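Local coordinates for protein cytochrome P450 (Rhodococcus erythropolis, PDB 3WEC) that is a haem monooxygenase that N-hydroxylates the quinoline ring of an aurachin biosynthetic intermediate, at residues A[158-163]-A[364-369]; A[288-293]-A[373-378]; A[40-43]-A[47-50]. All coordinates share one frame; numbering follows the deposited sequence.

Contact 1. Residues A[158-163]-A[364-369]; sequences VEVLSS and SALANS. With HEM (protoporphyrin IX containing Fe), chain B.
Leu-366 meets Val-160 and Leu-161 through carbon alone, beside a haem whose iron FE carries water 1 at 2.5 Å and, from the protein, the axial ligand Cys-361. No hydrogen bond crosses between 158-163 and 364-369. With CG anti to the backbone N (chi1 175°), the side chain of Leu-366 extends toward helix 155-165 and its fork straddles two neighbouring residues there. Leu-366 CD1 lies 4.1 Å from Val-160 CG1, the valine branch that is itself anti to the backbone N, and these two side chains run past each other in opposite senses. Leu-366 CD2 is turned to the porphyrin instead, 3.9 Å from haem CBC of a vinyl group, with Leu-161 CD2 a looser neighbour at 4.4 Å. In the cytochrome P450 fold, helix 364-381 is the one that follows the cysteine-ligand loop, commonly called helix L, and helix 155-165 corresponds to helix E; the contact lines the haem pocket where the two helices meet. Leu-161 CD2 enters from helix 155-165 to 3.7 Å from the same haem CBC, so the vinyl tip is touched by methyls of both helices. One residue on, Ala-367 CB lies 3.6 Å from haem CBB, the end carbon of the second vinyl group. Helix 128-141 adds to the apolar surroundings through Ala-134, which packs on Val-160, while Asn-368 OD1 is hydrogen-bonded to the hydroxyl of Tyr-354.

Contact 2. Residues A[288-293]-A[373-378]; sequences NAVAEV and HFLREL
Leu-375 reaches Ala-289 and Val-290 with no flat group between them; the ring of Phe-374, the residue just before it, turns instead to Ile-262 and Met-265 of helix 240-271 and to Val-139 of helix 128-141. Helix 286-296 carries the P450 ExxR signature and corresponds to helix K: Glu-292 forms salt bridges with Arg-295 and with Arg-346, an arrangement consistent with the family's conserved Glu-Arg-Arg triad. Those polar groups lie off the interface, leaving a small, buried, wholly apolar touch between this helix and helix 364-381. A single methyl of Leu-375 carries it. The side chain is directed at helix 286-296 with CG anti to the backbone N (chi1 -157°), while chi2 of -146° lies well away from a staggered value. Val-290 comes alongside in the opposite sense and offers CG2, the branch beside its backbone N, to Leu-375 CD1 at 4.1 Å. Met-265 and Val-279, from helices 240-271 and 273-281, also pack on Leu-375. The closest approach is made by the methyl of Ala-289, whose CB, directed at the opposing helix, stands 3.7 Å from Leu-375 CD1.

Contact 3. Residues A[40-43]-A[47-50]; sequences HRSA and WIVA
Trp-47 lies flat against the backbone of the opposing strand, its six-membered ring beneath Arg-41, while His-40 and Ile-48 stand side by side on the other face of the sheet. Arg-41 CB sits almost exactly over the centre of the six-membered ring of Trp-47, 4.0 Å from the centroid and only 3° off the normal, a CH-pi contact made by the root of the arginine chain. The ring reaches further back along the strand, bringing Trp-47 CE3 within 3.3 Å of Arg-41 N. With CG beside the backbone N (chi1 -71°), the indole folds back under residues 40 and 41, and its NE1 is held by a hydrogen bond to Asp-322. Strands 39-41 and 47-49 form an antiparallel beta hairpin at one edge of the mixed five-stranded sheet of the P450 fold, where 39-41 is the outermost strand and 47-49 goes on to pair with 323-326. His-40 and Ile-48 are the hydrogen-bonded pair: Ile-48 N to His-40 O is 2.8 Å, and the return bond from His-40 N to Ile-48 O is longer, 3.2 Å. Arg-41 and Trp-47 form the adjacent non-hydrogen-bonded pair. The imidazole of His-40 is set between its own backbone N and carbonyl carbon (chi1 68°), which swings it alongside Ile-48. There His-40 CE1 comes 3.6 Å from Ile-48 CB, and Ile-48 CG1 makes an off-centre CH-pi contact with the His-40 ring. Buried here, His-40 ND1 has no polar partner in the model. Towards the turn, Ser-42 CB rests 3.7 Å from Ile-48 CG1, whereas the serine OG is hydrogen-bonded to Leu-44 N in an ST turn.

How the contacts relate
Contacts 1 and 2 share helix 364-381, about two and a half turns apart, with centres 14 Å from each other; they meet where Asn-368 OD1 packs on Val-290 CG1 at 4.2 Å. Their segments interleave along the chain; helix 364-381 meets 158-163 near its start and 288-293 further along. Contact 1 borders the haem itself, whereas in contact 2 the side chain of Val-290 stays about 8 Å from it. Contact 3 is remote, its centre about 33 Å from each of the others, and lies across the centre of the chain from contact 1. Yet the side chain of Ile-48 lies about 9 Å from the bound aurachin intermediate, that of Leu-161 about 11 Å.

Contact 1. Residues A[158-163]-A[364-369]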
loop_
_atom_site.group_PDB
_atom_site.type_symbol
_atom_site.label_atom_id
_atom_site.label_comp_id
_atom_site.label_asym_id
_atom_site.label_seq_id
_atom_site.Cartn_x
_atom_site.Cartn_y
_atom_site.Cartn_z
ATOM N N VAL A 158 5.094 -3.538 11.365
ATOM C CA VAL A 158 4.333 -3.753 12.612
ATOM C C VAL A 158 5.074 -3.129 13.804
ATOM O O VAL A 158 4.455 -2.549 14.686
ATOM C CB VAL A 158 4.044 -5.263 12.934
ATOM C CG1 VAL A 158 3.635 -5.413 14.411
ATOM C CG2 VAL A 158 2.954 -5.837 12.019
ATOM N N GLU A 159 6.394 -3.251 13.844
ATOM C CA GLU A 159 7.124 -2.700 14.947
ATOM C C GLU A 159 7.065 -1.186 14.849
ATOM O O GLU A 159 6.796 -0.510 15.850
ATOM C CB GLU A 159 8.555 -3.235 14.983
ATOM C CG GLU A 159 9.284 -3.082 16.316
ATOM C CD GLU A 159 8.454 -3.480 17.549
ATOM O OE1 GLU A 159 7.230 -3.767 17.421
ATOM O OE2 GLU A 159 9.026 -3.501 18.668
ATOM N N VAL A 160 7.231 -0.654 13.636
ATOM C CA VAL A 160 7.280 0.808 13.463
ATOM C C VAL A 160 5.954 1.509 13.808
ATOM O O VAL A 160 5.930 2.555 14.506
ATOM C CB VAL A 160 7.719 1.219 12.036
ATOM C CG1 VAL A 160 7.637 2.727 11.871
ATOM C CG2 VAL A 160 9.157 0.765 11.730
ATOM N N LEU A 161 4.863 0.935 13.310
ATOM C CA LEU A 161 3.553 1.474 13.522
ATOM C C LEU A 161 3.119 1.390 14.979
ATOM O O LEU A 161 2.524 2.343 15.513
ATOM C CB LEU A 161 2.547 0.794 12.588
ATOM C CG LEU A 161 2.792 1.122 11.103
ATOM C CD1 LEU A 161 1.988 0.233 10.175
ATOM C CD2 LEU A 161 2.439 2.584 10.857
ATOM N N SER A 162 3.449 0.273 15.632
ATOM C CA SER A 162 3.244 0.144 17.080
ATOM C C SER A 162 3.858 1.328 17.815
ATOM O O SER A 162 3.301 1.812 18.787
ATOM C CB SER A 162 3.868 -1.131 17.621
ATOM O OG SER A 162 3.200 -1.514 18.807
ATOM N N SER A 163 5.018 1.783 17.343
ATOM C CA SER A 163 5.756 2.874 17.993
ATOM C C SER A 163 5.184 4.255 17.599
ATOM O O SER A 163 4.944 5.062 18.476
ATOM C CB SER A 163 7.259 2.771 17.690
ATOM O OG SER A 163 7.936 3.958 18.043
ATOM N N SER A 364 3.643 8.399 2.922
ATOM C CA SER A 364 4.742 8.204 1.992
ATOM C C SER A 364 6.153 8.666 2.447
ATOM O O SER A 364 7.134 8.057 1.997
ATOM C CB SER A 364 4.457 8.864 0.661
ATOM O OG SER A 364 4.446 10.248 0.826
ATOM N N ALA A 365 6.263 9.731 3.255
ATOM C CA ALA A 365 7.540 10.075 3.905
ATOM C C ALA A 365 8.012 8.992 4.876
ATOM O O ALA A 365 9.214 8.810 5.019
ATOM C CB ALA A 365 7.458 11.412 4.637
ATOM N N LEU A 366 7.064 8.304 5.546
ATOM C CA LEU A 366 7.358 7.285 6.540
ATOM C C LEU A 366 7.732 5.978 5.866
ATOM O O LEU A 366 8.719 5.378 6.218
ATOM C CB LEU A 366 6.137 7.024 7.468
ATOM C CG LEU A 366 6.241 5.883 8.520
ATOM C CD1 LEU A 366 7.414 6.099 9.493
ATOM C CD2 LEU A 366 4.950 5.889 9.303
ATOM N N ALA A 367 6.917 5.520 4.930
ATOM C CA ALA A 367 7.295 4.382 4.104
ATOM C C ALA A 367 8.693 4.578 3.478
ATOM O O ALA A 367 9.487 3.667 3.476
ATOM C CB ALA A 367 6.228 4.105 3.030
ATOM N N ASN A 368 8.964 5.758 2.940
ATOM C CA ASN A 368 10.289 6.087 2.353
ATOM C C ASN A 368 11.415 6.013 3.366
ATOM O O ASN A 368 12.472 5.438 3.086
ATOM C CB ASN A 368 10.300 7.520 1.764
ATOM C CG ASN A 368 9.754 7.580 0.344
ATOM O OD1 ASN A 368 9.462 6.563 -0.245
ATOM N ND2 ASN A 368 9.645 8.778 -0.214
ATOM N N SER A 369 11.189 6.612 4.538
ATOM C CA SER A 369 12.134 6.495 5.646
ATOM C C SER A 369 12.415 5.041 5.996
ATOM O O SER A 369 13.590 4.639 6.062
ATOM C CB SER A 369 11.638 7.194 6.897
ATOM O OG SER A 369 12.545 6.917 7.961
HETATM C CHA HEM B . -3.213 6.047 0.234
HETATM C CHB HEM B . 0.565 3.523 -1.781
HETATM C CHC HEM B . 2.730 3.241 2.616
HETATM C CHD HEM B . -1.218 5.632 4.665
HETATM C C1A HEM B . -2.319 5.314 -0.635
HETATM C C2A HEM B . -2.698 5.022 -2.056
HETATM C C3A HEM B . -1.580 4.297 -2.614
HETATM C C4A HEM B . -0.656 4.187 -1.487
HETATM C CMA HEM B . -1.431 3.754 -4.054
HETATM C CAA HEM B . -3.925 5.382 -2.902
HETATM C CBA HEM B . -3.574 6.773 -3.463
HETATM C CGA HEM B . -4.569 7.218 -4.553
HETATM O O1A HEM B . -5.750 6.762 -4.599
HETATM O O2A HEM B . -4.186 8.097 -5.377
HETATM C C1B HEM B . 1.490 3.219 -0.692
HETATM C C2B HEM B . 2.773 2.610 -1.034
HETATM C C3B HEM B . 3.359 2.516 0.276
HETATM C C4B HEM B . 2.384 3.077 1.204
HETATM C CMB HEM B . 3.347 2.129 -2.337
HETATM C CAB HEM B . 4.706 1.936 0.515
HETATM C CBB HEM B . 4.878 1.103 1.510
HETATM C C1C HEM B . 1.860 3.910 3.560
HETATM C C2C HEM B . 2.105 3.893 5.003
HETATM C C3C HEM B . 0.930 4.590 5.569
HETATM C C4C HEM B . 0.056 4.959 4.473
HETATM C CMC HEM B . 3.303 3.278 5.672
HETATM C CAC HEM B . 0.589 4.861 7.004
HETATM C CBC HEM B . 1.460 4.716 7.977
HETATM C C1D HEM B . -2.186 5.913 3.597
HETATM C C2D HEM B . -3.372 6.718 3.876
HETATM C C3D HEM B . -4.006 6.850 2.551
HETATM C C4D HEM B . -3.048 6.158 1.672
HETATM C CMD HEM B . -3.856 7.202 5.224
HETATM C CAD HEM B . -5.297 7.532 2.199
HETATM C CBD HEM B . -4.917 8.941 1.684
HETATM C CGD HEM B . -6.102 9.766 1.307
HETATM O O1D HEM B . -6.024 11.006 1.537
HETATM O O2D HEM B . -7.119 9.197 0.791
HETATM N NA HEM B . -0.973 4.901 -0.256
HETATM N NB HEM B . 1.264 3.565 0.611
HETATM N NC HEM B . 0.660 4.600 3.216
HETATM N ND HEM B . -1.963 5.624 2.282
HETATM FE FE HEM B . -0.331 4.511 1.572
HETATM O O HOH W 1 -1.153 2.176 1.692
#

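Contact 2. Residues A[288-293]-A[373-378]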
loop_
_atom_site.group_PDB
_atom_site.type_symbol
_atom_site.label_atom_id
_atom_site.label_comp_id
_atom_site.label_asym_id
_atom_site.label_seq_id
_atom_site.Cartn_x
_atom_site.Cartn_y
_atom_site.Cartn_z
ATOM N N ASN A 288 17.191 7.425 -4.208
ATOM C CA ASN A 288 16.846 7.228 -5.624
ATOM C C ASN A 288 16.543 5.769 -5.954
ATOM O O ASN A 288 15.690 5.492 -6.790
ATOM C CB ASN A 288 17.971 7.749 -6.542
ATOM C CG ASN A 288 18.593 9.056 -6.046
ATOM O OD1 ASN A 288 18.538 9.380 -4.861
ATOM N ND2 ASN A 288 19.235 9.790 -6.953
ATOM N N ALA A 289 17.252 4.866 -5.274
ATOM C CA ALA A 289 17.070 3.416 -5.367
ATOM C C ALA A 289 15.777 2.951 -4.793
ATOM O O ALA A 289 15.185 1.974 -5.281
ATOM C CB ALA A 289 18.187 2.712 -4.634
ATOM N N VAL A 290 15.363 3.597 -3.705
ATOM C CA VAL A 290 14.101 3.262 -3.077
ATOM C C VAL A 290 12.924 3.654 -3.991
ATOM O O VAL A 290 12.078 2.816 -4.308
ATOM C CB VAL A 290 13.996 3.912 -1.685
ATOM C CG1 VAL A 290 12.541 3.951 -1.218
ATOM C CG2 VAL A 290 14.861 3.160 -0.706
ATOM N N ALA A 291 12.907 4.912 -4.441
ATOM C CA ALA A 291 11.955 5.400 -5.451
ATOM C C ALA A 291 11.892 4.505 -6.700
ATOM O O ALA A 291 10.819 4.339 -7.299
ATOM C CB ALA A 291 12.335 6.826 -5.842
ATOM N N GLU A 292 13.038 3.945 -7.080
ATOM C CA GLU A 292 13.171 3.067 -8.243
ATOM C C GLU A 292 12.584 1.668 -8.021
ATOM O O GLU A 292 11.847 1.170 -8.878
ATOM C CB GLU A 292 14.637 2.960 -8.697
ATOM C CG GLU A 292 14.838 2.039 -9.911
ATOM C CD GLU A 292 14.261 2.567 -11.239
ATOM O OE1 GLU A 292 13.479 3.543 -11.277
ATOM O OE2 GLU A 292 14.611 1.996 -12.285
ATOM N N VAL A 293 12.919 1.031 -6.902
ATOM C CA VAL A 293 12.235 -0.197 -6.498
ATOM C C VAL A 293 10.719 0.045 -6.598
ATOM O O VAL A 293 9.982 -0.679 -7.299
ATOM C CB VAL A 293 12.694 -0.621 -5.065
ATOM C CG1 VAL A 293 11.913 -1.788 -4.518
ATOM C CG2 VAL A 293 14.189 -0.942 -5.055
ATOM N N HIS A 373 16.140 3.347 5.335
ATOM C CA HIS A 373 16.931 2.767 6.430
ATOM C C HIS A 373 17.118 1.296 6.221
ATOM O O HIS A 373 18.149 0.740 6.614
ATOM C CB HIS A 373 16.248 2.937 7.780
ATOM C CG HIS A 373 16.343 4.306 8.345
ATOM N ND1 HIS A 373 17.489 4.814 8.804
ATOM C CD2 HIS A 373 15.366 5.267 8.556
ATOM C CE1 HIS A 373 17.272 6.056 9.271
ATOM N NE2 HIS A 373 15.963 6.328 9.115
ATOM N N PHE A 374 16.101 0.641 5.660
ATOM C CA PHE A 374 16.212 -0.799 5.448
ATOM C C PHE A 374 17.281 -1.105 4.410
ATOM O O PHE A 374 18.096 -1.996 4.629
ATOM C CB PHE A 374 14.897 -1.427 5.019
ATOM C CG PHE A 374 14.993 -2.915 4.766
ATOM C CD1 PHE A 374 14.801 -3.813 5.796
ATOM C CD2 PHE A 374 15.248 -3.407 3.492
ATOM C CE1 PHE A 374 14.876 -5.180 5.576
ATOM C CE2 PHE A 374 15.297 -4.770 3.268
ATOM C CZ PHE A 374 15.146 -5.656 4.310
ATOM N N LEU A 375 17.247 -0.383 3.284
ATOM C CA LEU A 375 18.181 -0.590 2.200
ATOM C C LEU A 375 19.637 -0.239 2.659
ATOM O O LEU A 375 20.569 -0.995 2.375
ATOM C CB LEU A 375 17.749 0.226 0.974
ATOM C CG LEU A 375 18.200 -0.145 -0.448
ATOM C CD1 LEU A 375 18.391 1.106 -1.288
ATOM C CD2 LEU A 375 19.426 -1.031 -0.515
ATOM N N ARG A 376 19.785 0.875 3.388
ATOM C CA ARG A 376 21.062 1.349 3.915
ATOM C C ARG A 376 21.734 0.314 4.829
ATOM O O ARG A 376 22.943 0.096 4.734
ATOM C CB ARG A 376 20.935 2.677 4.674
ATOM C CG ARG A 376 22.273 3.101 5.284
ATOM C CD ARG A 376 22.300 4.477 5.953
ATOM N NE ARG A 376 21.948 5.544 5.026
ATOM C CZ ARG A 376 20.723 6.047 4.895
ATOM N NH1 ARG A 376 19.715 5.610 5.653
ATOM N NH2 ARG A 376 20.512 7.005 4.011
ATOM N N GLU A 377 20.945 -0.294 5.718
ATOM C CA GLU A 377 21.461 -1.352 6.590
ATOM C C GLU A 377 21.808 -2.585 5.749
ATOM O O GLU A 377 22.857 -3.207 5.924
ATOM C CB GLU A 377 20.427 -1.703 7.672
ATOM C CG GLU A 377 20.206 -0.641 8.745
ATOM C CD GLU A 377 21.481 -0.306 9.520
ATOM O OE1 GLU A 377 21.790 0.908 9.599
ATOM O OE2 GLU A 377 22.172 -1.246 10.017
ATOM N N LEU A 378 20.902 -2.909 4.828
ATOM C CA LEU A 378 21.031 -4.011 3.908
ATOM C C LEU A 378 22.346 -3.995 3.123
ATOM O O LEU A 378 23.058 -4.994 3.055
ATOM C CB LEU A 378 19.901 -3.942 2.892
ATOM C CG LEU A 378 19.082 -5.181 2.486
ATOM C CD1 LEU A 378 18.904 -5.220 0.966
ATOM C CD2 LEU A 378 19.577 -6.518 3.022
#

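Contact 3. Residues A[40-43]-A[47-50]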
loop_
_atom_site.group_PDB
_atom_site.type_symbol
_atom_site.label_atom_id
_atom_site.label_comp_id
_atom_site.label_asym_id
_atom_site.label_seq_id
_atom_site.Cartn_x
_atom_site.Cartn_y
_atom_site.Cartn_z
ATOM N N HIS A 40 -9.875 0.365 -21.452
ATOM C CA HIS A 40 -10.984 -0.504 -21.855
ATOM C C HIS A 40 -11.891 -0.863 -20.726
ATOM O O HIS A 40 -11.465 -0.881 -19.568
ATOM C CB HIS A 40 -10.478 -1.766 -22.556
ATOM C CG HIS A 40 -9.725 -2.721 -21.656
ATOM N ND1 HIS A 40 -8.512 -2.433 -21.129
ATOM C CD2 HIS A 40 -10.047 -4.009 -21.220
ATOM C CE1 HIS A 40 -8.086 -3.482 -20.394
ATOM N NE2 HIS A 40 -9.030 -4.442 -20.445
ATOM N N ARG A 41 -13.156 -1.123 -21.053
ATOM C CA ARG A 41 -14.093 -1.697 -20.099
ATOM C C ARG A 41 -13.685 -3.138 -19.845
ATOM O O ARG A 41 -13.616 -3.953 -20.767
ATOM C CB ARG A 41 -15.537 -1.629 -20.604
ATOM C CG ARG A 41 -16.522 -2.411 -19.746
ATOM C CD ARG A 41 -17.968 -1.998 -20.007
ATOM N NE ARG A 41 -18.927 -2.839 -19.280
ATOM C CZ ARG A 41 -19.087 -2.836 -17.953
ATOM N NH1 ARG A 41 -18.352 -2.037 -17.189
ATOM N NH2 ARG A 41 -19.984 -3.638 -17.386
ATOM N N SER A 42 -13.407 -3.420 -18.581
ATOM C CA SER A 42 -12.940 -4.724 -18.121
ATOM C C SER A 42 -13.995 -5.802 -18.338
ATOM O O SER A 42 -13.666 -6.945 -18.682
ATOM C CB SER A 42 -12.529 -4.627 -16.634
ATOM O OG SER A 42 -12.545 -5.877 -15.968
ATOM N N ALA A 43 -15.258 -5.426 -18.144
ATOM C CA ALA A 43 -16.376 -6.370 -18.229
ATOM C C ALA A 43 -16.243 -7.536 -17.226
ATOM O O ALA A 43 -17.058 -8.464 -17.205
ATOM C CB ALA A 43 -16.606 -6.849 -19.666
ATOM N N TRP A 47 -13.394 0.036 -15.694
ATOM C CA TRP A 47 -12.442 0.458 -16.714
ATOM C C TRP A 47 -11.041 0.182 -16.250
ATOM O O TRP A 47 -10.775 0.184 -15.050
ATOM C CB TRP A 47 -12.613 1.943 -16.962
ATOM C CG TRP A 47 -13.911 2.200 -17.676
ATOM C CD1 TRP A 47 -15.176 2.394 -17.114
ATOM C CD2 TRP A 47 -14.128 2.223 -19.125
ATOM N NE1 TRP A 47 -16.121 2.550 -18.084
ATOM C CE2 TRP A 47 -15.566 2.464 -19.317
ATOM C CE3 TRP A 47 -13.306 2.101 -20.240
ATOM C CZ2 TRP A 47 -16.137 2.567 -20.590
ATOM C CZ3 TRP A 47 -13.888 2.200 -21.517
ATOM C CH2 TRP A 47 -15.271 2.436 -21.685
ATOM N N ILE A 48 -10.133 -0.060 -17.197
ATOM C CA ILE A 48 -8.717 -0.319 -16.891
ATOM C C ILE A 48 -7.878 0.694 -17.641
ATOM O O ILE A 48 -8.072 0.886 -18.826
ATOM C CB ILE A 48 -8.283 -1.753 -17.286
ATOM C CG1 ILE A 48 -9.304 -2.804 -16.822
ATOM C CG2 ILE A 48 -6.912 -2.089 -16.722
ATOM C CD1 ILE A 48 -9.502 -2.937 -15.313
ATOM N N VAL A 49 -6.952 1.352 -16.956
ATOM C CA VAL A 49 -6.174 2.442 -17.564
ATOM C C VAL A 49 -4.669 2.166 -17.431
ATOM O O VAL A 49 -4.190 1.906 -16.318
ATOM C CB VAL A 49 -6.517 3.806 -16.918
ATOM C CG1 VAL A 49 -5.579 4.896 -17.424
ATOM C CG2 VAL A 49 -7.959 4.191 -17.202
ATOM N N ALA A 50 -3.933 2.237 -18.555
ATOM C CA ALA A 50 -2.567 1.686 -18.611
ATOM C C ALA A 50 -1.410 2.685 -18.854
ATOM O O ALA A 50 -0.256 2.409 -18.496
ATOM C CB ALA A 50 -2.511 0.538 -19.629
#